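Local coordinates for organic hydroperoxide resistance protein (Deinococcus radiodurans, PDB 1USP) that probably reduces organic hydroperoxides with cysteine thiols, as in other Ohr proteins of the OsmC/Ohr family, protecting the cell from peroxide damage, at residues A[123-126]-A[127-130]; A[42-46]-A[47-51]. All coordinates share one frame; numbering follows the deposited sequence.

Contact 1 (A[123-126]-A[127-130]); sequences YSAA and TRNN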
# COMPACT_ATOMS: atom_id res chain seq x y z
N TYR A 123 6.12 -3.42 -5.88
CA TYR A 123 4.68 -3.14 -6.03
C TYR A 123 4.28 -3.42 -7.48
O TYR A 123 3.19 -3.95 -7.73
CB TYR A 123 4.35 -1.67 -5.68
CG TYR A 123 4.12 -1.30 -4.22
CD1 TYR A 123 5.05 -1.60 -3.24
CD2 TYR A 123 3.00 -0.55 -3.85
CE1 TYR A 123 4.85 -1.22 -1.93
CE2 TYR A 123 2.81 -0.15 -2.53
CZ TYR A 123 3.74 -0.49 -1.58
OH TYR A 123 3.56 -0.09 -0.28
N SER A 124 5.14 -3.06 -8.43
CA SER A 124 4.90 -3.36 -9.85
C SER A 124 4.89 -4.87 -10.13
O SER A 124 4.02 -5.36 -10.88
CB SER A 124 5.93 -2.67 -10.76
OG SER A 124 5.83 -1.25 -10.68
N ALA A 125 5.82 -5.59 -9.53
CA ALA A 125 5.82 -7.05 -9.63
C ALA A 125 4.53 -7.64 -9.06
O ALA A 125 3.93 -8.54 -9.65
CB ALA A 125 7.03 -7.64 -8.92
N ALA A 126 4.10 -7.11 -7.91
CA ALA A 126 2.90 -7.59 -7.22
C ALA A 126 1.63 -7.40 -8.02
O ALA A 126 0.71 -8.21 -7.89
CB ALA A 126 2.75 -6.88 -5.87
N THR A 127 1.56 -6.32 -8.80
CA THR A 127 0.32 -5.94 -9.48
C THR A 127 0.34 -6.24 -10.97
O THR A 127 -0.63 -5.95 -11.68
CB THR A 127 0.02 -4.45 -9.28
OG1 THR A 127 1.11 -3.65 -9.76
CG2 THR A 127 -0.12 -4.13 -7.80
N ARG A 128 1.44 -6.82 -11.44
CA ARG A 128 1.62 -7.10 -12.85
C ARG A 128 0.46 -7.90 -13.43
O ARG A 128 -0.02 -8.87 -12.82
CB ARG A 128 2.94 -7.84 -13.07
CG ARG A 128 3.49 -7.72 -14.49
CD ARG A 128 4.99 -7.79 -14.57
NE ARG A 128 5.61 -6.58 -14.02
CZ ARG A 128 6.78 -6.54 -13.38
NH1 ARG A 128 7.49 -7.66 -13.21
NH2 ARG A 128 7.24 -5.38 -12.92
N ASN A 129 0.00 -7.47 -14.60
CA ASN A 129 -1.11 -8.13 -15.32
C ASN A 129 -2.49 -8.04 -14.67
O ASN A 129 -3.49 -8.47 -15.27
CB ASN A 129 -0.74 -9.59 -15.64
CG ASN A 129 0.70 -9.74 -16.12
OD1 ASN A 129 1.15 -9.05 -17.04
ND2 ASN A 129 1.44 -10.64 -15.46
N ASN A 130 -2.58 -7.48 -13.46
CA ASN A 130 -3.87 -7.26 -12.79
C ASN A 130 -4.28 -5.79 -12.86
O ASN A 130 -5.47 -5.47 -13.06
CB ASN A 130 -3.79 -7.67 -11.30
CG ASN A 130 -3.51 -9.15 -11.11
OD1 ASN A 130 -4.01 -10.00 -11.85
ND2 ASN A 130 -2.70 -9.47 -10.11
O HOH W 1 2.57 -3.64 -12.44
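Thr127 turns its hydroxyl back on Tyr123 at the end of helix 122-127, and here the contact is tight. Thr127 OG1 donates to Tyr123 O at 2.9 Å, meeting it tilted 26° from the carbonyl plane, while Thr127 CG2 lies 3.3 Å from Tyr123 O. Placing OG1 between the backbone N and the carbonyl carbon (chi1 57°) is what lets both branches reach this oxygen. Thr127 N adds only weak bonds, to Tyr123 O and to Ser124 O. A water donates to Ser124 O at 2.7 Å and to Thr127 OG1 at 3.1 Å, bridging the Ser124 carbonyl to the Thr127 hydroxyl. On the inner side, Thr127 also packs against Phe50 and Tyr54 of helix 46-68.

The partly exposed Arg128 forms the loose side. Its chain, bent about CG-CD (chi3 -71°), folds back over the helix, and one guanidinium face rests on Ala125 CA, 3.8 Å above the plane and offset toward the rim. Arg128 NH2 comes within 3.7 Å of Ser124 CB, a plain van der Waals contact. Asn130 N then bonds to Thr127 O at 3.1 Å across Arg128 and Asn129, closing a type II beta turn that ends a short helix.

Contact 2 (A[42-46]-A[47-51]); sequences PGTNP and EQLFA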
# COMPACT_ATOMS: atom_id res chain seq x y z
N PRO A 42 -10.00 13.15 9.07
CA PRO A 42 -8.56 13.35 8.81
C PRO A 42 -7.73 12.07 8.68
O PRO A 42 -6.54 12.15 8.36
CB PRO A 42 -8.10 14.12 10.06
CG PRO A 42 -9.03 13.62 11.17
CD PRO A 42 -10.36 13.40 10.48
N GLY A 43 -8.31 10.91 8.99
CA GLY A 43 -7.64 9.64 8.80
C GLY A 43 -7.43 9.32 7.33
O GLY A 43 -8.12 9.87 6.46
N THR A 44 -6.45 8.45 7.07
CA THR A 44 -6.09 8.01 5.72
C THR A 44 -6.98 6.84 5.33
O THR A 44 -7.98 6.54 6.01
CB THR A 44 -4.55 7.69 5.66
OG1 THR A 44 -4.15 7.39 4.32
CG2 THR A 44 -4.20 6.44 6.44
N ASN A 45 -6.68 6.21 4.20
CA ASN A 45 -7.46 5.10 3.70
C ASN A 45 -6.54 4.17 2.89
O ASN A 45 -5.41 4.55 2.57
CB ASN A 45 -8.62 5.66 2.86
CG ASN A 45 -8.13 6.50 1.70
OD1 ASN A 45 -7.56 5.97 0.75
ND2 ASN A 45 -8.34 7.81 1.77
N PRO A 46 -6.99 2.96 2.56
CA PRO A 46 -6.15 2.00 1.83
C PRO A 46 -5.62 2.46 0.47
O PRO A 46 -4.49 2.19 0.14
CB PRO A 46 -7.08 0.78 1.67
CG PRO A 46 -8.04 0.90 2.84
CD PRO A 46 -8.32 2.39 2.87
N GLU A 47 -6.43 3.18 -0.30
CA GLU A 47 -5.99 3.64 -1.62
C GLU A 47 -4.89 4.67 -1.47
O GLU A 47 -3.92 4.68 -2.22
CB GLU A 47 -7.16 4.25 -2.39
CG GLU A 47 -8.22 3.26 -2.82
CD GLU A 47 -9.05 2.71 -1.66
OE1 GLU A 47 -9.19 3.37 -0.62
OE2 GLU A 47 -9.56 1.58 -1.81
N GLN A 48 -5.06 5.53 -0.49
CA GLN A 48 -4.07 6.53 -0.18
C GLN A 48 -2.78 5.93 0.35
O GLN A 48 -1.67 6.37 0.02
CB GLN A 48 -4.65 7.52 0.80
CG GLN A 48 -3.90 8.80 0.86
CD GLN A 48 -4.59 9.83 1.73
OE1 GLN A 48 -4.62 9.69 2.97
NE2 GLN A 48 -5.15 10.87 1.09
N LEU A 49 -2.90 4.89 1.16
CA LEU A 49 -1.71 4.20 1.68
C LEU A 49 -0.98 3.51 0.52
O LEU A 49 0.24 3.54 0.43
CB LEU A 49 -2.09 3.22 2.80
CG LEU A 49 -2.32 3.89 4.16
CD1 LEU A 49 -3.15 3.02 5.10
CD2 LEU A 49 -0.98 4.23 4.80
N PHE A 50 -1.75 2.95 -0.41
CA PHE A 50 -1.15 2.29 -1.57
C PHE A 50 -0.38 3.30 -2.43
O PHE A 50 0.71 3.01 -2.90
CB PHE A 50 -2.23 1.55 -2.39
CG PHE A 50 -1.67 0.53 -3.35
CD1 PHE A 50 -1.15 -0.66 -2.89
CD2 PHE A 50 -1.62 0.81 -4.70
CE1 PHE A 50 -0.62 -1.59 -3.79
CE2 PHE A 50 -1.09 -0.11 -5.61
CZ PHE A 50 -0.58 -1.30 -5.16
N ALA A 51 -0.96 4.48 -2.59
CA ALA A 51 -0.37 5.55 -3.40
C ALA A 51 0.93 5.97 -2.76
O ALA A 51 1.95 6.02 -3.42
CB ALA A 51 -1.31 6.72 -3.50
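Thr44 OG1 donates to Gln48 OE1 at 2.7 Å, the shortest polar bond across this turn. The hydroxyl arrives in the plane of the Gln48 amide and on a lone pair of OE1, with a C=O...donor angle of 126°. Gln48 gets there with an extended chain whose CG stands opposite its backbone N (chi1 -162°), so that it runs back along the preceding loop. The other end of the amide, NE2, is held by an acidic side chain of the second chain of the assembly.

Beside it, Asn45 caps the helix. Asn45 OD1 accepts from Gln48 N at 2.8 Å in a nearly straight bond (161°), with the donor tilted from the amide plane. The same oxygen presses on Gln48 CB at 3.3 Å, and the two side chains meet at about a right angle. Asn45 ND2 bonds to an aromatic side chain of the second chain, which should help to fix the rotation of the amide.

Behind the cap, ordinary helical bonds begin at once: Leu49 N donates to Asn45 O at 2.9 Å and Phe50 N to Pro46 O at 2.9 Å. Pro46, in the first helical position, supplies no N-H and lies alongside Glu47, with Pro46 CD 3.7 Å from Glu47 OE1. On the apolar side, Thr44 CG2 sits 3.8 Å from Leu49 CD1, while backbone bonds tie Thr44 to Asp29 and Ser31.

The whole is an asparagine N-cap followed by proline, with Thr44 and Leu49 meeting in the manner of a hydrophobic staple just before and within the first turn of the long helix 46-68.

Contact 2 comes first along the chain and starts helix 46-68; contact 1 follows much later and ends helix 122-127. Their centres lie about 19 Å apart, yet Phe50 bridges them: Tyr123 CD2 is 3.8 Å from Phe50 CE1, and Thr127 CG2 is 3.9 Å from Phe50 CZ. The short helix therefore packs against the early turns of the long one, within the same OsmC-like region. The Cys57-Cys121 disulfide seen in this protein also joins helix 46-68 to the residue just before helix 122-127. Both contacts reach the second chain, consistent with the intertwined dimers of OsmC/Ohr proteins.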